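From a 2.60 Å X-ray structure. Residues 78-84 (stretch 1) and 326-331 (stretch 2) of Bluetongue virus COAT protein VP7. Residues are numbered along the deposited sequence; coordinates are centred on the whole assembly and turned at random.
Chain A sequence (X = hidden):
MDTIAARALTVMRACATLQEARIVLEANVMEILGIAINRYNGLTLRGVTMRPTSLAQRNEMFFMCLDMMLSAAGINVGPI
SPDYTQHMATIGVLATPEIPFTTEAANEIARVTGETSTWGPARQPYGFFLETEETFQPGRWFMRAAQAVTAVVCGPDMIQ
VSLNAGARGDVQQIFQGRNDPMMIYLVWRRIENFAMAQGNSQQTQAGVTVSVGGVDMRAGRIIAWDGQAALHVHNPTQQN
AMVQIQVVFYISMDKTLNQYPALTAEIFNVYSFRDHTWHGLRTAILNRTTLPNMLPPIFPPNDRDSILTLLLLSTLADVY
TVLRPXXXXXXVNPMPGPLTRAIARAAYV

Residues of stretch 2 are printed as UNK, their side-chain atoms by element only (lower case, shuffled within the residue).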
# COMPACT_ATOMS: atom_id res chain seq x y z
N GLY A 78 -2.92 -19.99 -28.24
CA GLY A 78 -2.32 -21.06 -29.02
C GLY A 78 -2.74 -22.39 -28.44
O GLY A 78 -3.47 -22.46 -27.45
N PRO A 79 -2.29 -23.49 -29.04
CA PRO A 79 -2.67 -24.82 -28.55
C PRO A 79 -2.00 -25.23 -27.25
O PRO A 79 -1.03 -25.98 -27.25
CB PRO A 79 -2.27 -25.73 -29.70
CG PRO A 79 -1.01 -25.04 -30.21
CD PRO A 79 -1.40 -23.58 -30.21
N ILE A 80 -2.57 -24.80 -26.14
CA ILE A 80 -1.98 -25.14 -24.85
C ILE A 80 -2.63 -26.37 -24.23
O ILE A 80 -2.13 -26.93 -23.25
CB ILE A 80 -2.15 -23.98 -23.88
CG1 ILE A 80 -3.64 -23.71 -23.67
CG2 ILE A 80 -1.54 -22.75 -24.47
CD1 ILE A 80 -3.95 -22.47 -22.87
N SER A 81 -3.73 -26.82 -24.82
CA SER A 81 -4.43 -27.92 -24.20
C SER A 81 -5.23 -28.82 -25.10
O SER A 81 -5.80 -28.39 -26.11
CB SER A 81 -5.36 -27.33 -23.12
OG SER A 81 -6.13 -28.32 -22.49
N PRO A 82 -5.23 -30.11 -24.77
CA PRO A 82 -5.99 -31.10 -25.54
C PRO A 82 -7.48 -31.05 -25.13
O PRO A 82 -8.34 -31.57 -25.83
CB PRO A 82 -5.33 -32.43 -25.12
CG PRO A 82 -4.90 -32.18 -23.69
CD PRO A 82 -4.38 -30.74 -23.73
N ASP A 83 -7.75 -30.38 -24.02
CA ASP A 83 -9.09 -30.26 -23.46
C ASP A 83 -9.77 -28.96 -23.77
O ASP A 83 -10.99 -28.88 -23.76
CB ASP A 83 -9.04 -30.46 -21.94
CG ASP A 83 -8.62 -31.87 -21.55
OD1 ASP A 83 -8.65 -32.77 -22.42
OD2 ASP A 83 -8.25 -32.09 -20.37
N TYR A 84 -8.98 -27.93 -24.04
CA TYR A 84 -9.55 -26.62 -24.30
C TYR A 84 -9.03 -26.05 -25.59
O TYR A 84 -7.83 -26.11 -25.89
CB TYR A 84 -9.22 -25.66 -23.15
CG TYR A 84 -9.37 -24.19 -23.49
CD1 TYR A 84 -10.62 -23.56 -23.48
CD2 TYR A 84 -8.26 -23.41 -23.82
CE1 TYR A 84 -10.78 -22.21 -23.80
CE2 TYR A 84 -8.42 -22.04 -24.15
CZ TYR A 84 -9.68 -21.46 -24.14
OH TYR A 84 -9.85 -20.15 -24.52
N UNK A 326 -10.82 -29.05 -13.83
CA UNK A 326 -9.75 -30.04 -13.96
C UNK A 326 -9.58 -30.37 -15.41
O UNK A 326 -10.45 -30.95 -16.04
o UNK A 326 -9.97 -33.63 -11.61
c UNK A 326 -10.07 -31.34 -13.24
o UNK A 326 -11.10 -32.56 -10.03
c UNK A 326 -10.07 -31.24 -11.73
c UNK A 326 -10.39 -32.57 -11.07
N UNK A 327 -8.45 -29.98 -15.96
CA UNK A 327 -8.18 -30.27 -17.34
C UNK A 327 -6.68 -30.33 -17.52
O UNK A 327 -5.93 -30.00 -16.60
c UNK A 327 -7.14 -25.85 -18.50
c UNK A 327 -7.68 -25.19 -17.41
c UNK A 327 -8.41 -27.83 -17.95
c UNK A 327 -7.51 -27.17 -18.77
c UNK A 327 -8.82 -29.23 -18.25
c UNK A 327 -8.59 -25.84 -16.58
c UNK A 327 -8.95 -27.16 -16.86
N UNK A 328 -6.25 -30.76 -18.70
CA UNK A 328 -4.84 -30.93 -19.00
C UNK A 328 -4.19 -29.82 -19.81
O UNK A 328 -4.79 -29.29 -20.74
c UNK A 328 -4.65 -32.23 -19.73
N UNK A 329 -2.94 -29.51 -19.46
CA UNK A 329 -2.16 -28.48 -20.16
C UNK A 329 -0.87 -29.16 -20.65
O UNK A 329 -0.26 -29.95 -19.92
c UNK A 329 -3.17 -26.53 -18.98
c UNK A 329 -1.87 -27.29 -19.24
c UNK A 329 -3.06 -25.43 -17.99
c UNK A 329 -0.87 -26.36 -19.88
N UNK A 330 -0.50 -28.92 -21.90
CA UNK A 330 0.71 -29.54 -22.46
C UNK A 330 1.95 -29.25 -21.64
O UNK A 330 2.24 -28.09 -21.32
n UNK A 330 -0.48 -30.96 -24.83
n UNK A 330 -1.47 -30.04 -26.49
c UNK A 330 -0.02 -29.65 -24.89
c UNK A 330 0.95 -29.09 -23.90
c UNK A 330 -0.65 -29.08 -25.94
c UNK A 330 -1.35 -31.16 -25.80
N UNK A 331 2.66 -30.30 -21.27
CA UNK A 331 3.87 -30.11 -20.51
C UNK A 331 3.71 -30.00 -19.02
O UNK A 331 4.71 -29.92 -18.30

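Position 326 carries five side-chain atoms, three carbons in an unbranched run with two oxygens on the third. A terminal carboxylate on a three-carbon chain identifies Glu-326. Its CA-to-CB bond points away from stretch 1, and no atom of the residue comes within contact distance.

Position 327 has seven carbons: one links the backbone to a closed ring of six. With no oxygen on the ring, this is Phe-327. CA-to-CB points toward stretch 1, and Phe-327 CB lies 3.6 Å from Asp-83 OD2. Ser-81 OG sits at the ring edge, 4.1 Å from Phe-327 CD2. Chi1 is p, at 56°.

Position 328 has a single side-chain carbon, so it is Ala-328. Ala-328 CB packs 4.0 Å from Pro-82 CG, an apolar contact, but the backbone does more. Ala-328 N donates to Asp-83 OD2 (2.9 Å, 156° at the hydrogen), and Ala-328 O accepts from Ser-81 OG at 2.4 Å, a very short distance that should be read with the 2.60 Å resolution in mind.

Position 329 shows four carbons, forked at the first, with one arm two carbons long. Branching at CB into unequal arms gives Ile-329; valine lacks the fourth carbon, and leucine forks one atom later. The CA-to-CB bond points away from stretch 1 overall, though CB touches it, and the rotamer is m, t. On the facing side, Ile-329 CA approaches Ile-80 O at 3.5 Å in a CA-H...O contact with 135° at the hydrogen.

Position 330 has one carbon followed by a five-membered ring of three carbons and two nitrogens, an imidazole, hence His-330. CA-to-CB runs sideways, but the ring comes nearer to stretch 1. Pro-82 CD lies over one face, 4.1 Å from the centroid of the His-330 ring and 27° off the normal, a CH-pi arrangement. Pro-79 O is at the edge, 3.4 Å from His-330 CD2.

Position 331 has no side-chain atoms and is Gly-331. Its phi/psi of 85/-3 would jam a CB against the preceding carbonyl oxygen, and it makes no contact with stretch 1.

The contact joins two irregular segments, burying 397 Å² in total. Backbone pairing is limited to one hydrogen bond, His-330 N to Ile-80 O (2.9 Å, 169°), close to linear. Side chains of stretch 1 meet the backbone at Ala-328: Ser-81 OG takes its carbonyl and Asp-83 OD2 its amide. Ser-81 OG also accepts from Asp-83 N at 3.0 Å, so one hydroxyl links the backbone of stretch 1 to the carbonyl of Ala-328 in stretch 2. Pro-82 completes the packing against Ala-328 and the imidazole face.

Stretch 2, residues 326-331: EFAIHG
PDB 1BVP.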